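Local coordinates for probable hydrolase (Pseudomonas aeruginosa, PDB 7AL6), which is of unknown function but has the alpha/beta hydrolase fold and is probably a hydrolase, perhaps a lipolytic one, at residues E94-L99 against E117-L122. Sequence-based numbering, arbitrary orientation.
Sequences ERFSLL and ERIERL
Arg118 bends back so that its guanidinium meets the backbone carbonyl of Glu94: chi3 (-55°) places NE, which donates to Glu94 O at 2.7 Å, in the carbonyl plane, and NH1 adds a weak bond. The two side chains cross at about a right angle, the carboxylate almost parallel over one guanidinium face (16°); the long salt bridge, Glu94 OE1 to Arg118 NE 3.6 Å, is charge only, OE1 lying well out of that plane. A guanidinium, rich in N-H groups, suits the place: NH1 also bonds Trp93 O and NH2 salt-bridges Glu89. Arg95 and Glu120 make a similar long face-on pair, NE to OE1 3.9 Å, beside the packed Arg95 CB and Glu120 CG.

Parallel strands 96-99 and 119-122 pair by Phe96 N to Arg118 O (3.1 Å), Glu120 N to Phe96 O (2.9 Å) and Leu98 N to Arg121 O (3.1 Å), a beta bulge shifting the register. Apolar side chains suit the buried face: Ile119 CD1 meets Phe96 CE2 obliquely at 3.5 Å, while Leu98 and Leu122, side by side, touch helix 103-114 of the beta-alpha-beta crossover. Water accepts from Ser97 OG and donates to Glu120 OE2. Direct N-H bonds thus end on backbone carbonyls; the carboxylates accept from water and probably balance the arginines' charge.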
loop_
_atom_site.group_PDB
_atom_site.type_symbol
_atom_site.label_atom_id
_atom_site.label_comp_id
_atom_site.label_asym_id
_atom_site.label_seq_id
_atom_site.Cartn_x
_atom_site.Cartn_y
_atom_site.Cartn_z
ATOM N N GLU A 94 8.124 23.044 16.640
ATOM C CA GLU A 94 7.934 24.173 15.710
ATOM C C GLU A 94 9.306 24.558 15.149
ATOM O O GLU A 94 9.448 24.584 13.967
ATOM C CB GLU A 94 7.217 25.329 16.396
ATOM C CG GLU A 94 7.119 26.571 15.532
ATOM C CD GLU A 94 6.575 26.354 14.134
ATOM O OE1 GLU A 94 6.985 27.073 13.228
ATOM O OE2 GLU A 94 5.740 25.476 13.961
ATOM N N ARG A 95 10.274 24.822 16.001
ATOM C CA ARG A 95 11.642 25.162 15.572
ATOM C C ARG A 95 12.569 24.072 16.085
ATOM O O ARG A 95 12.334 23.555 17.160
ATOM C CB ARG A 95 12.045 26.544 16.064
ATOM C CG ARG A 95 11.510 27.666 15.193
ATOM C CD ARG A 95 12.110 28.994 15.571
ATOM N NE ARG A 95 11.956 29.220 16.992
ATOM C CZ ARG A 95 12.062 30.408 17.570
ATOM N NH1 ARG A 95 12.317 31.470 16.834
ATOM N NH2 ARG A 95 11.904 30.536 18.872
ATOM N N PHE A 96 13.575 23.731 15.309
ATOM C CA PHE A 96 14.510 22.648 15.664
ATOM C C PHE A 96 15.806 22.808 14.879
ATOM O O PHE A 96 15.838 23.496 13.905
ATOM C CB PHE A 96 13.879 21.288 15.383
ATOM C CG PHE A 96 13.442 21.091 13.959
ATOM C CD1 PHE A 96 12.202 21.521 13.537
ATOM C CD2 PHE A 96 14.261 20.465 13.046
ATOM C CE1 PHE A 96 11.797 21.338 12.233
ATOM C CE2 PHE A 96 13.850 20.278 11.744
ATOM C CZ PHE A 96 12.627 20.729 11.338
ATOM N N SER A 97 16.826 22.116 15.324
ATOM C CA SER A 97 18.141 22.113 14.698
ATOM C C SER A 97 18.364 20.792 13.984
ATOM O O SER A 97 17.668 19.800 14.247
ATOM C CB SER A 97 19.201 22.380 15.751
ATOM O OG SER A 97 19.084 23.764 16.145
ATOM N N LEU A 98 19.307 20.805 13.036
ATOM C CA LEU A 98 19.715 19.607 12.311
ATOM C C LEU A 98 21.195 19.289 12.499
ATOM O O LEU A 98 22.057 20.176 12.551
ATOM C CB LEU A 98 19.382 19.739 10.829
ATOM C CG LEU A 98 17.871 19.779 10.532
ATOM C CD1 LEU A 98 17.691 20.174 9.092
ATOM C CD2 LEU A 98 17.153 18.510 10.852
ATOM N N LEU A 99 21.471 17.995 12.637
ATOM C CA LEU A 99 22.809 17.437 12.741
ATOM C C LEU A 99 22.906 16.409 11.638
ATOM O O LEU A 99 22.232 15.374 11.692
ATOM C CB LEU A 99 23.023 16.820 14.114
ATOM C CG LEU A 99 24.266 15.931 14.257
ATOM C CD1 LEU A 99 25.582 16.663 13.948
ATOM C CD2 LEU A 99 24.319 15.317 15.686
ATOM N N GLU A 117 12.489 29.525 8.405
ATOM C CA GLU A 117 11.643 29.830 9.586
ATOM C C GLU A 117 11.724 28.685 10.623
ATOM O O GLU A 117 11.603 28.975 11.778
ATOM C CB GLU A 117 10.209 30.125 9.121
ATOM C CG GLU A 117 9.429 28.865 8.737
ATOM C CD GLU A 117 8.239 28.830 7.797
ATOM O OE1 GLU A 117 8.161 29.650 6.898
ATOM O OE2 GLU A 117 7.443 27.903 7.938
ATOM N N ARG A 118 11.881 27.422 10.223
ATOM C CA ARG A 118 11.881 26.236 11.099
ATOM C C ARG A 118 13.251 25.828 11.639
ATOM O O ARG A 118 13.260 25.176 12.622
ATOM C CB ARG A 118 11.396 25.019 10.310
ATOM C CG ARG A 118 10.081 25.192 9.577
ATOM C CD ARG A 118 8.860 25.403 10.443
ATOM N NE ARG A 118 8.644 24.375 11.436
ATOM C CZ ARG A 118 7.765 23.390 11.349
ATOM N NH1 ARG A 118 7.676 22.515 12.327
ATOM N NH2 ARG A 118 6.974 23.280 10.307
ATOM N N ILE A 119 14.362 26.235 11.054
ATOM C CA ILE A 119 15.641 25.612 11.392
ATOM C C ILE A 119 16.487 26.585 12.213
ATOM O O ILE A 119 16.866 27.666 11.737
ATOM C CB ILE A 119 16.402 25.180 10.128
ATOM C CG1 ILE A 119 15.565 24.280 9.248
ATOM C CG2 ILE A 119 17.692 24.492 10.534
ATOM C CD1 ILE A 119 14.979 23.044 10.002
ATOM N N GLU A 120 16.794 26.205 13.440
ATOM C CA GLU A 120 17.497 27.127 14.319
ATOM C C GLU A 120 19.016 27.131 14.070
ATOM O O GLU A 120 19.630 28.196 14.081
ATOM C CB GLU A 120 17.211 26.784 15.767
ATOM C CG GLU A 120 15.757 27.004 16.171
ATOM C CD GLU A 120 15.497 26.722 17.638
ATOM O OE1 GLU A 120 15.290 27.719 18.374
ATOM O OE2 GLU A 120 15.475 25.523 18.051
ATOM N N ARG A 121 19.610 25.953 13.906
ATOM C CA ARG A 121 21.061 25.740 13.709
ATOM C C ARG A 121 21.334 24.522 12.810
ATOM O O ARG A 121 20.514 23.634 12.774
ATOM C CB ARG A 121 21.727 25.530 15.071
ATOM C CG ARG A 121 21.391 26.568 16.131
ATOM C CD ARG A 121 22.373 27.716 16.143
ATOM N NE ARG A 121 22.215 28.700 17.199
ATOM C CZ ARG A 121 21.434 29.763 17.140
ATOM N NH1 ARG A 121 21.413 30.606 18.144
ATOM N NH2 ARG A 121 20.677 29.991 16.094
ATOM N N LEU A 122 22.468 24.500 12.120
ATOM C CA LEU A 122 22.911 23.346 11.307
ATOM C C LEU A 122 24.286 22.878 11.790
ATOM O O LEU A 122 25.177 23.697 11.824
ATOM C CB LEU A 122 23.059 23.735 9.840
ATOM C CG LEU A 122 21.813 23.848 8.989
ATOM C CD1 LEU A 122 22.195 23.702 7.536
ATOM C CD2 LEU A 122 20.764 22.832 9.377
HETATM O O HOH W 1 8.979 28.974 13.010
HETATM O O HOH W 2 17.468 23.425 18.353
#